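Local coordinates for ferric vibriobactin ABC transporter, periplasmic ferric vibriobactin-binding protein (Vibrio cholerae, PDB 3R5T) that binds the iron-loaded siderophore vibriobactin in the periplasm and probably hands it to an ABC transporter of the inner membrane for uptake, at residues G35-A39 and I40-V44; K61-L65 and R66-K70; V168-H171 and G172-V175. All coordinates share one frame; numbering follows the deposited sequence. Where two conformers were deposited one is given.

Contact 1. Residues G35-A39 and I40-V44; sequences GTLLA and IDAPV
Two backbone bonds close the end of helix 31-39, Ala-42 N to Leu-37 O at 3.0 Å and Asp-41 N to Leu-38 O at 3.0 Å, while Ile-40 N still makes the helical bond to Thr-36 O. The Asp-41 bond comes in from above the carbonyl plane of Leu-38, and Asp-41 itself has positive phi (58°). Beyond the turn the chain folds back and lays Val-44 against the helix. Its CG1 sits between the backbone N and the carbonyl carbon (chi1 53°). From there this methyl touches two leucines, Leu-38 CD2 at 3.8 Å and Leu-37 CB at 4.0 Å. Both leucine side chains cross Val-44 at about a right angle. The beta carbon of Asp-41 is directed away from the helix, but OD1 returns to a water that donates to both Asp-41 OD1 (2.6 Å) and Leu-38 O (2.9 Å). OD1 also forms a salt bridge with Arg-66. Ile-40 packs on Ala-127 of helix 123-134, and Ala-39 on helix 272-286. This is a Schellman motif with Asp-41 as C-prime. Leu-37 CD2 lies 3.9 Å from Ala-42 CB, the motif's apolar contact between the residue accepting the 6-to-1 bond and the one after C-prime.

Contact 2. Residues K61-L65 and R66-K70; sequences KLAEL and RQVKK
Leu-62 turns its CG anti to the backbone N (chi1 -177°), and Arg-66 places its own CG beside the backbone N (chi1 -68°) and then runs extended to NE. These torsions bring the two side chains together one helical turn apart. The leucine lies against one face of the guanidinium. CD2 stands over the centre of the group, 3.8 Å above its plane, and Leu-62 CD1 comes within 3.6 Å of Arg-66 NE. The contact is apolar carbon on a flat charged group, and it leaves the N-H groups to point elsewhere. The Asp-41 carboxylate engages NH2, and NH1 probably hydrogen-bonds to Leu-38 O. These two partners, with the leucine on the face, would restrict how the guanidinium can turn. The backbone beneath is a Schellman motif. Val-68 N donates to Ala-63 O at 2.9 Å in a nearly straight bond (168°), and Gln-67 N donates to Glu-64 O at 3.1 Å. Gln-67 is the C-prime residue, with positive phi. On the buried side Ala-63 CB meets Val-68 CB at 4.0 Å. The motif joins helix 60-65 to strand 69-73 in a beta-alpha-beta unit that starts with strand 44-49. Val-68 packs on Ser-47 of that strand, and Lys-69 pairs with it through backbone hydrogen bonds as strand 69-73 takes its place at the edge of the parallel sheet.

Contact 3. Residues V168-H171 and G172-V175; sequences VSYH and GPGV. With VBN ((4S,5R)-N-{3-[(2,3-dihydroxybenzoyl)amino]propyl}-2-(2,3-dihydroxyphenyl)-N-[3-({[(4S,5R)-2-(2,3-dihydroxyphenyl)-5-met hyl-4,5-dihydro-1,3-oxazol-4-yl]carbonyl}amino)propyl]-5-methyl-4,5-dihydro-1,3-oxazole-4-carboxamide), chain B.
His-171 CB lies beside the start of the following turn, 3.6 Å from Gly-172 N. From CB the imidazole leads away from the turn and into the vibriobactin pocket, with CG anti to the carbonyl carbon (chi1 -62°). CE1 of His-171 is 3.6 Å from the linker carbon CAU of vibriobactin, which lies over one face of the ring. His-171 NE2 comes to 3.3 Å from the neighbouring linker carbon, CAW, with CD2 beside it. At the tip, NE2 of His-171 also donates to the ligand oxygen OAC at 2.9 Å, with an angle of 148° at the hydrogen. OAC lies in the plane of the imidazole, at its edge. The same oxygen takes a second bond from Ser-169 OG, at 2.7 Å. Two side chains from alternate positions thus grip one carbonyl, that of the 2,3-dihydroxybenzoyl amide. Both belong to the end of strand 165-169 and the loop after it, part of the pocket of this family 8 solute-binding protein. Arg-269, Ala-97 and Gln-52 also bond to the ligand. Tyr-170, between the two, does not follow them. Its ring covers the next peptide, with Gly-172 N over the ring centre, 3.5 Å above the plane. Gly-172 CA is displaced toward Tyr-170 CZ (3.5 Å) and makes a CH-pi contact, 3.9 Å from the ring centroid. The phenol oxygen bonds to Asp-246, and Phe-243 meets the ring edge-to-face. Gly-172 has a positive phi (88°), which glycine readily takes. It opens a type II beta turn that runs to Val-175, with Gly-174 also at positive phi. One water donates to both His-171 O and Pro-173 O. Asn-177 reaches back to the loop, accepting from His-171 N and donating to Gly-172 O.

How the contacts relate
The three contacts follow one another along the chain. Contacts 1 and 2 are neighbours, with centres about 11 Å apart. Each ends a helix and leads into a strand of the same parallel sheet, 44-49 and 69-73, and these strands lie side by side. Arg-66 ties the two helix ends together. Contact 3 lies at the end of strand 165-169, the central strand of the mixed sheet, and in the loop after it. Its centre is about 32 Å from that of contact 1, on the opposite side of the chain's centre, and about 33 Å from that of contact 2. The siderophore is held by Gln-52 and Ala-97 as well as Ser-169 and His-171, consistent with a cleft between two lobes.

Contact 1. Residues G35-A39 and I40-V44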
ATOM      1  N   GLY A  35      -3.889  -6.555  -4.149  1.00 13.70           N
ATOM      2  CA  GLY A  35      -3.733  -7.032  -2.790  1.00 13.88           C
ATOM      3  C   GLY A  35      -4.979  -6.826  -1.926  1.00 14.69           C
ATOM      4  O   GLY A  35      -5.344  -7.697  -1.140  1.00 14.21           O
ATOM      5  N   THR A  36      -5.646  -5.689  -2.100  1.00 14.86           N
ATOM      6  CA  THR A  36      -6.830  -5.402  -1.309  1.00 13.13           C
ATOM      7  C   THR A  36      -8.050  -6.161  -1.823  1.00 11.26           C
ATOM      8  O   THR A  36      -8.893  -6.603  -1.028  1.00 13.51           O
ATOM      9  CB  THR A  36      -7.028  -3.880  -1.173  1.00 14.54           C
ATOM     10  OG1 THR A  36      -5.918  -3.359  -0.424  1.00 14.97           O
ATOM     11  CG2 THR A  36      -8.325  -3.556  -0.418  1.00 14.24           C
ATOM     12  N   LEU A  37      -8.131  -6.351  -3.139  1.00 13.38           N
ATOM     13  CA  LEU A  37      -9.163  -7.230  -3.684  1.00 12.41           C
ATOM     14  C   LEU A  37      -9.021  -8.634  -3.077  1.00 14.89           C
ATOM     15  O   LEU A  37     -10.008  -9.244  -2.642  1.00 16.62           O
ATOM     16  CB  LEU A  37      -9.120  -7.278  -5.216  1.00 14.13           C
ATOM     17  CG  LEU A  37      -9.585  -5.988  -5.900  1.00 14.24           C
ATOM     18  CD1 LEU A  37      -9.123  -5.960  -7.334  1.00 15.04           C
ATOM     19  CD2 LEU A  37     -11.088  -5.836  -5.844  1.00 13.56           C
ATOM     20  N   LEU A  38      -7.797  -9.152  -3.036  1.00 13.21           N
ATOM     21  CA  LEU A  38      -7.580 -10.456  -2.397  1.00 14.99           C
ATOM     22  C   LEU A  38      -7.926 -10.454  -0.896  1.00 17.24           C
ATOM     23  O   LEU A  38      -8.460 -11.438  -0.365  1.00 17.35           O
ATOM     24  CB  LEU A  38      -6.131 -10.907  -2.623  1.00 17.10           C
ATOM     25  CG  LEU A  38      -5.784 -11.227  -4.084  1.00 13.40           C
ATOM     26  CD1 LEU A  38      -4.286 -11.327  -4.295  1.00 16.25           C
ATOM     27  CD2 LEU A  38      -6.485 -12.500  -4.541  1.00 15.81           C
ATOM     28  N   ALA A  39      -7.624  -9.341  -0.232  1.00 15.19           N
ATOM     29  CA  ALA A  39      -7.850  -9.201   1.200  1.00 15.83           C
ATOM     30  C   ALA A  39      -9.319  -9.403   1.569  1.00 16.84           C
ATOM     31  O   ALA A  39      -9.621 -10.005   2.593  1.00 19.63           O
ATOM     32  CB  ALA A  39      -7.373  -7.818   1.664  1.00 16.27           C
ATOM     33  N   ILE A  40     -10.222  -8.899   0.732  1.00 16.89           N
ATOM     34  CA  ILE A  40     -11.657  -9.018   0.994  1.00 16.28           C
ATOM     35  C   ILE A  40     -12.310 -10.179   0.259  1.00 18.85           C
ATOM     36  O   ILE A  40     -13.541 -10.266   0.202  1.00 17.79           O
ATOM     37  CB  ILE A  40     -12.421  -7.709   0.701  1.00 16.04           C
ATOM     38  CG1 ILE A  40     -12.377  -7.367  -0.795  1.00 17.98           C
ATOM     39  CG2 ILE A  40     -11.827  -6.558   1.532  1.00 14.33           C
ATOM     40  CD1 ILE A  40     -13.312  -6.196  -1.180  1.00 20.90           C
ATOM     41  N   ASP A  41     -11.480 -11.072  -0.278  1.00 15.60           N
ATOM     42  CA  ASP A  41     -11.959 -12.241  -1.019  1.00 21.45           C
ATOM     43  C   ASP A  41     -12.840 -11.880  -2.206  1.00 19.04           C
ATOM     44  O   ASP A  41     -13.796 -12.589  -2.517  1.00 20.73           O
ATOM     45  CB  ASP A  41     -12.712 -13.197  -0.093  1.00 26.77           C
ATOM     46  CG  ASP A  41     -11.823 -13.818   0.950  1.00 34.10           C
ATOM     47  OD1 ASP A  41     -10.631 -14.050   0.662  1.00 33.49           O
ATOM     48  OD2 ASP A  41     -12.314 -14.065   2.071  1.00 37.71           O
ATOM     49  N   ALA A  42     -12.527 -10.779  -2.877  1.00 16.45           N
ATOM     50  CA  ALA A  42     -13.276 -10.424  -4.076  1.00 16.59           C
ATOM     51  C   ALA A  42     -12.851 -11.350  -5.219  1.00 15.76           C
ATOM     52  O   ALA A  42     -11.710 -11.811  -5.266  1.00 16.94           O
ATOM     53  CB  ALA A  42     -13.031  -8.974  -4.459  1.00 17.17           C
ATOM     54  N   PRO A  43     -13.780 -11.631  -6.128  1.00 15.34           N
ATOM     55  CA  PRO A  43     -13.501 -12.560  -7.230  1.00 16.66           C
ATOM     56  C   PRO A  43     -12.684 -11.903  -8.327  1.00 18.50           C
ATOM     57  O   PRO A  43     -13.147 -11.700  -9.457  1.00 19.49           O
ATOM     58  CB  PRO A  43     -14.895 -12.934  -7.726  1.00 19.04           C
ATOM     59  CG  PRO A  43     -15.763 -11.757  -7.335  1.00 18.70           C
ATOM     60  CD  PRO A  43     -15.203 -11.248  -6.058  1.00 15.76           C
ATOM     61  N   VAL A  44     -11.452 -11.544  -7.972  1.00 15.11           N
ATOM     62  CA  VAL A  44     -10.515 -10.993  -8.940  1.00 15.35           C
ATOM     63  C   VAL A  44      -9.910 -12.149  -9.727  1.00 19.71           C
ATOM     64  O   VAL A  44      -9.364 -13.099  -9.164  1.00 23.24           O
ATOM     65  CB  VAL A  44      -9.431 -10.064  -8.296  1.00 16.19           C
ATOM     66  CG1 VAL A  44      -8.710 -10.760  -7.140  1.00 17.92           C
ATOM     67  CG2 VAL A  44      -8.460  -9.566  -9.375  1.00 16.36           C
TER
HETATM   68  O   HOH W   1      -8.410 -13.374   1.753  1.00 31.24           O

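Contact 2. Residues K61-L65 and R66-K70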
ATOM      1  N   LYS A  61       1.653 -15.893  -3.833  1.00 18.02           N
ATOM      2  CA  LYS A  61       1.278 -17.301  -3.731  1.00 18.95           C
ATOM      3  C   LYS A  61      -0.236 -17.475  -3.596  1.00 19.79           C
ATOM      4  O   LYS A  61      -0.799 -18.421  -4.157  1.00 21.94           O
ATOM      5  CB  LYS A  61       1.995 -17.979  -2.562  1.00 21.19           C
ATOM      6  CG  LYS A  61       3.502 -18.035  -2.748  1.00 24.95           C
ATOM      7  CD  LYS A  61       4.176 -18.860  -1.656  1.00 28.86           C
ATOM      8  CE  LYS A  61       4.018 -18.216  -0.290  1.00 31.92           C
ATOM      9  NZ  LYS A  61       4.672 -16.873  -0.206  1.00 34.10           N
ATOM     10  N   LEU A  62      -0.888 -16.570  -2.867  1.00 15.74           N
ATOM     11  CA  LEU A  62      -2.338 -16.577  -2.771  1.00 16.65           C
ATOM     12  C   LEU A  62      -2.995 -16.307  -4.133  1.00 16.72           C
ATOM     13  O   LEU A  62      -3.964 -16.966  -4.504  1.00 17.36           O
ATOM     14  CB  LEU A  62      -2.815 -15.564  -1.717  1.00 18.37           C
ATOM     15  CG  LEU A  62      -4.325 -15.520  -1.476  1.00 19.62           C
ATOM     16  CD1 LEU A  62      -4.814 -16.852  -0.937  1.00 21.10           C
ATOM     17  CD2 LEU A  62      -4.682 -14.395  -0.521  1.00 19.97           C
ATOM     18  N   ALA A  63      -2.460 -15.342  -4.884  1.00 17.84           N
ATOM     19  CA  ALA A  63      -2.979 -15.058  -6.212  1.00 16.44           C
ATOM     20  C   ALA A  63      -2.867 -16.303  -7.108  1.00 19.47           C
ATOM     21  O   ALA A  63      -3.813 -16.664  -7.813  1.00 21.14           O
ATOM     22  CB  ALA A  63      -2.244 -13.884  -6.839  1.00 15.18           C
ATOM     23  N   GLU A  64      -1.714 -16.964  -7.065  1.00 17.77           N
ATOM     24  CA  GLU A  64      -1.517 -18.187  -7.842  1.00 19.55           C
ATOM     25  C   GLU A  64      -2.487 -19.290  -7.414  1.00 20.34           C
ATOM     26  O   GLU A  64      -3.080 -19.974  -8.257  1.00 22.34           O
ATOM     27  CB  GLU A  64      -0.063 -18.661  -7.730  1.00 22.01           C
ATOM     28  CG  GLU A  64       0.940 -17.688  -8.352  1.00 24.83           C
ATOM     29  CD  GLU A  64       2.389 -18.120  -8.183  1.00 28.65           C
ATOM     30  OE1 GLU A  64       3.294 -17.300  -8.478  1.00 29.29           O
ATOM     31  OE2 GLU A  64       2.619 -19.278  -7.767  1.00 30.37           O
ATOM     32  N   LEU A  65      -2.673 -19.447  -6.110  1.00 22.84           N
ATOM     33  CA  LEU A  65      -3.620 -20.436  -5.597  1.00 23.54           C
ATOM     34  C   LEU A  65      -5.051 -20.177  -6.100  1.00 22.74           C
ATOM     35  O   LEU A  65      -5.775 -21.109  -6.460  1.00 25.66           O
ATOM     36  CB  LEU A  65      -3.589 -20.442  -4.069  1.00 26.63           C
ATOM     37  CG  LEU A  65      -4.380 -21.542  -3.365  1.00 32.13           C
ATOM     38  CD1 LEU A  65      -3.908 -22.908  -3.850  1.00 33.19           C
ATOM     39  CD2 LEU A  65      -4.239 -21.424  -1.850  1.00 33.64           C
ATOM     40  N   ARG A  66      -5.443 -18.906  -6.144  1.00 23.01           N
ATOM     41  CA  ARG A  66      -6.784 -18.519  -6.582  1.00 21.91           C
ATOM     42  C   ARG A  66      -6.895 -18.368  -8.104  1.00 21.76           C
ATOM     43  O   ARG A  66      -7.939 -17.949  -8.631  1.00 19.62           O
ATOM     44  CB  ARG A  66      -7.224 -17.236  -5.870  1.00 23.98           C
ATOM     45  CG  ARG A  66      -7.444 -17.436  -4.387  1.00 25.98           C
ATOM     46  CD  ARG A  66      -7.950 -16.164  -3.714  1.00 23.33           C
ATOM     47  NE  ARG A  66      -8.065 -16.350  -2.272  1.00 23.00           N
ATOM     48  CZ  ARG A  66      -8.309 -15.376  -1.402  1.00 21.17           C
ATOM     49  NH1 ARG A  66      -8.479 -14.115  -1.810  1.00 19.92           N
ATOM     50  NH2 ARG A  66      -8.375 -15.667  -0.109  1.00 23.94           N
ATOM     51  N   GLN A  67      -5.820 -18.725  -8.804  1.00 22.01           N
ATOM     52  CA  GLN A  67      -5.802 -18.712 -10.259  1.00 21.38           C
ATOM     53  C   GLN A  67      -6.015 -17.321 -10.837  1.00 21.25           C
ATOM     54  O   GLN A  67      -6.640 -17.165 -11.884  1.00 25.14           O
ATOM     55  CB  GLN A  67      -6.830 -19.700 -10.818  1.00 23.73           C
ATOM     56  CG  GLN A  67      -6.520 -21.137 -10.456  1.00 27.08           C
ATOM     57  CD  GLN A  67      -7.645 -22.089 -10.815  1.00 37.52           C
ATOM     58  OE1 GLN A  67      -8.213 -22.018 -11.905  1.00 38.49           O
ATOM     59  NE2 GLN A  67      -7.978 -22.985  -9.889  1.00 39.77           N
ATOM     60  N   VAL A  68      -5.459 -16.316 -10.169  1.00 19.27           N
ATOM     61  CA  VAL A  68      -5.503 -14.957 -10.696  1.00 19.26           C
ATOM     62  C   VAL A  68      -4.494 -14.869 -11.835  1.00 20.20           C
ATOM     63  O   VAL A  68      -3.292 -14.971 -11.601  1.00 21.84           O
ATOM     64  CB  VAL A  68      -5.144 -13.915  -9.615  1.00 17.22           C
ATOM     65  CG1 VAL A  68      -5.119 -12.499 -10.209  1.00 16.65           C
ATOM     66  CG2 VAL A  68      -6.111 -13.997  -8.447  1.00 18.06           C
ATOM     67  N   LYS A  69      -4.974 -14.686 -13.064  1.00 18.36           N
ATOM     68  CA  LYS A  69      -4.091 -14.644 -14.222  1.00 18.25           C
ATOM     69  C   LYS A  69      -3.227 -13.391 -14.220  1.00 17.84           C
ATOM     70  O   LYS A  69      -3.738 -12.289 -14.011  1.00 19.89           O
ATOM     71  CB  LYS A  69      -4.930 -14.709 -15.503  1.00 21.69           C
ATOM     72  CG  LYS A  69      -4.128 -14.795 -16.783  1.00 26.29           C
ATOM     73  CD  LYS A  69      -5.045 -15.138 -17.946  1.00 31.97           C
ATOM     74  CE  LYS A  69      -5.868 -16.393 -17.635  1.00 36.95           C
ATOM     75  NZ  LYS A  69      -6.842 -16.781 -18.709  1.00 39.75           N
ATOM     76  N   LYS A  70      -1.917 -13.545 -14.427  1.00 17.43           N
ATOM     77  CA  LYS A  70      -1.044 -12.376 -14.511  0.69 19.23           C
ATOM     78  C   LYS A  70      -1.111 -11.788 -15.912  1.00 19.19           C
ATOM     79  O   LYS A  70      -0.851 -12.472 -16.911  1.00 20.33           O
ATOM     80  CB  LYS A  70       0.406 -12.702 -14.134  0.69 22.04           C
ATOM     81  CG  LYS A  70       1.284 -11.454 -14.042  0.69 23.81           C
ATOM     82  CD  LYS A  70       2.504 -11.659 -13.143  0.69 28.73           C
ATOM     83  CE  LYS A  70       3.345 -12.825 -13.606  0.69 31.05           C
ATOM     84  NZ  LYS A  70       4.637 -12.926 -12.864  0.69 30.83           N
TER

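Contact 3. Residues V168-H171 and G172-V175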
ATOM      1  N   VAL A 168      10.781   6.247   5.305  1.00 15.92           N
ATOM      2  CA  VAL A 168      11.553   6.748   4.185  1.00 14.07           C
ATOM      3  C   VAL A 168      11.669   5.709   3.076  1.00 14.98           C
ATOM      4  O   VAL A 168      11.859   4.525   3.340  1.00 15.36           O
ATOM      5  CB  VAL A 168      12.987   7.110   4.652  1.00 12.71           C
ATOM      6  CG1 VAL A 168      13.879   7.510   3.474  1.00 16.91           C
ATOM      7  CG2 VAL A 168      12.957   8.208   5.715  1.00 15.84           C
ATOM      8  N   SER A 169      11.564   6.173   1.834  1.00 15.89           N
ATOM      9  CA  SER A 169      11.964   5.401   0.656  1.00 14.60           C
ATOM     10  C   SER A 169      13.321   5.930   0.211  1.00 15.97           C
ATOM     11  O   SER A 169      13.436   7.039  -0.295  1.00 15.77           O
ATOM     12  CB  SER A 169      10.929   5.550  -0.454  1.00 13.62           C
ATOM     13  OG  SER A 169      11.296   4.765  -1.583  1.00 15.63           O
ATOM     14  N   TYR A 170      14.354   5.125   0.426  1.00 16.53           N
ATOM     15  CA  TYR A 170      15.739   5.570   0.252  1.00 14.88           C
ATOM     16  C   TYR A 170      16.379   5.060  -1.018  1.00 16.60           C
ATOM     17  O   TYR A 170      16.311   3.867  -1.320  1.00 17.38           O
ATOM     18  CB  TYR A 170      16.560   5.112   1.454  1.00 16.02           C
ATOM     19  CG  TYR A 170      18.027   5.471   1.422  1.00 15.19           C
ATOM     20  CD1 TYR A 170      18.453   6.783   1.625  1.00 16.75           C
ATOM     21  CD2 TYR A 170      19.002   4.488   1.257  1.00 18.79           C
ATOM     22  CE1 TYR A 170      19.807   7.108   1.640  1.00 20.22           C
ATOM     23  CE2 TYR A 170      20.366   4.809   1.266  1.00 18.04           C
ATOM     24  CZ  TYR A 170      20.759   6.115   1.441  1.00 19.39           C
ATOM     25  OH  TYR A 170      22.110   6.424   1.455  1.00 20.56           O
ATOM     26  N   HIS A 171      17.003   5.976  -1.747  1.00 15.81           N
ATOM     27  CA  HIS A 171      17.730   5.629  -2.966  1.00 16.92           C
ATOM     28  C   HIS A 171      19.128   6.216  -3.025  1.00 20.41           C
ATOM     29  O   HIS A 171      19.781   6.109  -4.047  1.00 19.70           O
ATOM     30  CB  HIS A 171      16.947   6.039  -4.206  1.00 21.21           C
ATOM     31  CG  HIS A 171      15.629   5.351  -4.319  1.00 25.98           C
ATOM     32  ND1 HIS A 171      15.511   4.023  -4.666  1.00 30.51           N
ATOM     33  CD2 HIS A 171      14.373   5.794  -4.086  1.00 28.57           C
ATOM     34  CE1 HIS A 171      14.235   3.680  -4.652  1.00 29.20           C
ATOM     35  NE2 HIS A 171      13.524   4.736  -4.304  1.00 28.87           N
ATOM     36  N   GLY A 172      19.572   6.847  -1.946  1.00 18.67           N
ATOM     37  CA  GLY A 172      20.938   7.331  -1.847  1.00 17.37           C
ATOM     38  C   GLY A 172      21.179   8.723  -2.394  1.00 19.98           C
ATOM     39  O   GLY A 172      20.254   9.395  -2.837  1.00 18.33           O
ATOM     40  N   PRO A 173      22.448   9.154  -2.383  1.00 20.09           N
ATOM     41  CA  PRO A 173      22.830  10.502  -2.823  1.00 21.76           C
ATOM     42  C   PRO A 173      22.517  10.767  -4.294  1.00 21.90           C
ATOM     43  O   PRO A 173      22.500   9.839  -5.106  1.00 20.79           O
ATOM     44  CB  PRO A 173      24.359  10.531  -2.653  1.00 25.54           C
ATOM     45  CG  PRO A 173      24.764   9.245  -2.047  1.00 24.82           C
ATOM     46  CD  PRO A 173      23.594   8.332  -1.944  1.00 20.45           C
ATOM     47  N   GLY A 174      22.287  12.033  -4.623  1.00 21.41           N
ATOM     48  CA  GLY A 174      22.191  12.462  -6.010  1.00 20.16           C
ATOM     49  C   GLY A 174      20.932  11.998  -6.713  1.00 19.35           C
ATOM     50  O   GLY A 174      20.829  12.084  -7.939  1.00 21.94           O
ATOM     51  N   VAL A 175      19.974  11.506  -5.936  1.00 18.15           N
ATOM     52  CA  VAL A 175      18.712  10.978  -6.453  0.67 18.47           C
ATOM     53  C   VAL A 175      17.577  11.536  -5.608  1.00 16.57           C
ATOM     54  O   VAL A 175      17.766  11.801  -4.418  1.00 17.08           O
ATOM     55  CB  VAL A 175      18.680   9.431  -6.361  0.67 20.04           C
ATOM     56  CG1 VAL A 175      17.298   8.875  -6.721  0.67 22.23           C
ATOM     57  CG2 VAL A 175      19.748   8.833  -7.264  0.67 20.45           C
TER
HETATM   58  C   VBN B   1       9.567   4.897  -9.263  1.00 20.18           C
HETATM   59  N   VBN B   1       7.060   4.692  -9.574  1.00 17.13           N
HETATM   60  O   VBN B   1       9.506   6.055  -9.013  1.00 19.18           O
HETATM   61  CA  VBN B   1       8.378   4.146  -9.848  1.00 19.99           C
HETATM   62  CB  VBN B   1       8.366   4.092 -11.422  1.00 21.71           C
HETATM   63  CAB VBN B   1       8.349  -3.214  -6.630  1.00 20.62           C
HETATM   64  OAC VBN B   1      10.910   5.851  -3.987  1.00 20.17           O
HETATM   65  OAD VBN B   1       9.570  -0.295  -9.944  1.00 19.30           O
HETATM   66  OAF VBN B   1       5.284   4.633  -5.747  1.00 15.06           O
HETATM   67  OAG VBN B   1       3.202   7.989  -8.280  1.00 16.45           O
HETATM   68  OAH VBN B   1       4.161   3.613  -8.383  1.00 14.35           O
HETATM   69  OAI VBN B   1       7.792   4.836  -6.614  1.00 16.62           O
HETATM   70  OAJ VBN B   1       5.270   6.222  -8.305  1.00 13.91           O
HETATM   71  OAK VBN B   1       6.500   2.308  -7.939  1.00 14.83           O
HETATM   72  CAL VBN B   1       6.971   5.677  -2.576  1.00 16.82           C
HETATM   73  CAM VBN B   1       4.118   7.890 -11.891  1.00 20.99           C
HETATM   74  CAN VBN B   1       3.107   0.068  -8.752  1.00 14.64           C
HETATM   75  CAO VBN B   1       5.926   5.293  -3.483  1.00 15.82           C
HETATM   76  CAP VBN B   1       3.434   8.230 -10.689  1.00 18.90           C
HETATM   77  CAQ VBN B   1       3.009   1.497  -8.677  1.00 13.51           C
HETATM   78  CAR VBN B   1       8.333   5.795  -3.035  1.00 18.33           C
HETATM   79  CAS VBN B   1       5.199   6.997 -11.870  1.00 19.79           C
HETATM   80  CAT VBN B   1       4.356  -0.582  -8.584  1.00 15.99           C
HETATM   81  CAU VBN B   1      12.441   5.134  -7.459  1.00 20.51           C
HETATM   82  CAV VBN B   1      12.252   2.087  -9.155  1.00 19.77           C
HETATM   83  CAW VBN B   1      11.671   6.208  -6.671  1.00 18.84           C
HETATM   84  CAX VBN B   1      12.246   0.547  -9.298  1.00 20.46           C
HETATM   85  CAY VBN B   1      12.049   4.986  -8.930  1.00 18.93           C
HETATM   86  CAZ VBN B   1      10.944   2.780  -9.572  1.00 18.41           C
HETATM   87  NBB VBN B   1      10.331   5.851  -6.212  1.00 15.34           N
HETATM   88  NBC VBN B   1      11.293  -0.057  -8.369  1.00 20.29           N
HETATM   89  NBD VBN B   1       7.882   0.130  -7.497  1.00 18.28           N
HETATM   90  OBF VBN B   1       6.869  -1.872  -8.173  1.00 16.84           O
HETATM   91  CBG VBN B   1      10.062   5.722  -4.799  1.00 19.44           C
HETATM   92  CBH VBN B   1       9.944  -0.420  -8.813  1.00 19.50           C
HETATM   93  CBJ VBN B   1       6.836   5.647 -10.627  1.00 18.37           C
HETATM   94  CBK VBN B   1       6.249   5.026  -4.845  1.00 15.62           C
HETATM   95  CBL VBN B   1       3.845   7.675  -9.464  1.00 16.86           C
HETATM   96  CBM VBN B   1       4.168   2.229  -8.431  1.00 13.84           C
HETATM   97  CBN VBN B   1       7.534   5.142  -5.286  1.00 16.50           C
HETATM   98  CBO VBN B   1       4.875   6.828  -9.458  1.00 15.74           C
HETATM   99  CBP VBN B   1       5.371   1.596  -8.270  1.00 14.65           C
HETATM  100  CBQ VBN B   1       8.620   5.541  -4.337  1.00 18.60           C
HETATM  101  CBR VBN B   1       5.564   6.455 -10.704  1.00 17.09           C
HETATM  102  CBS VBN B   1       5.465   0.134  -8.326  1.00 15.58           C
HETATM  103  CBU VBN B   1       8.264  -2.256  -7.805  1.00 18.19           C
HETATM  104  CBW VBN B   1       6.834  -0.480  -8.253  1.00 17.56           C
HETATM  105  CBX VBN B   1       8.984  -0.820  -7.699  1.00 18.78           C
HETATM  106  NBY VBN B   1      10.844   4.195  -9.201  1.00 20.43           N
HETATM  107  OG1 VBN B   1       7.490   5.239 -11.809  1.00 21.39           O
HETATM  108  CG2 VBN B   1       8.135   2.749 -12.097  1.00 23.10           C
HETATM  109  O   HOH W   2      22.226   7.005  -5.115  1.00 28.54           O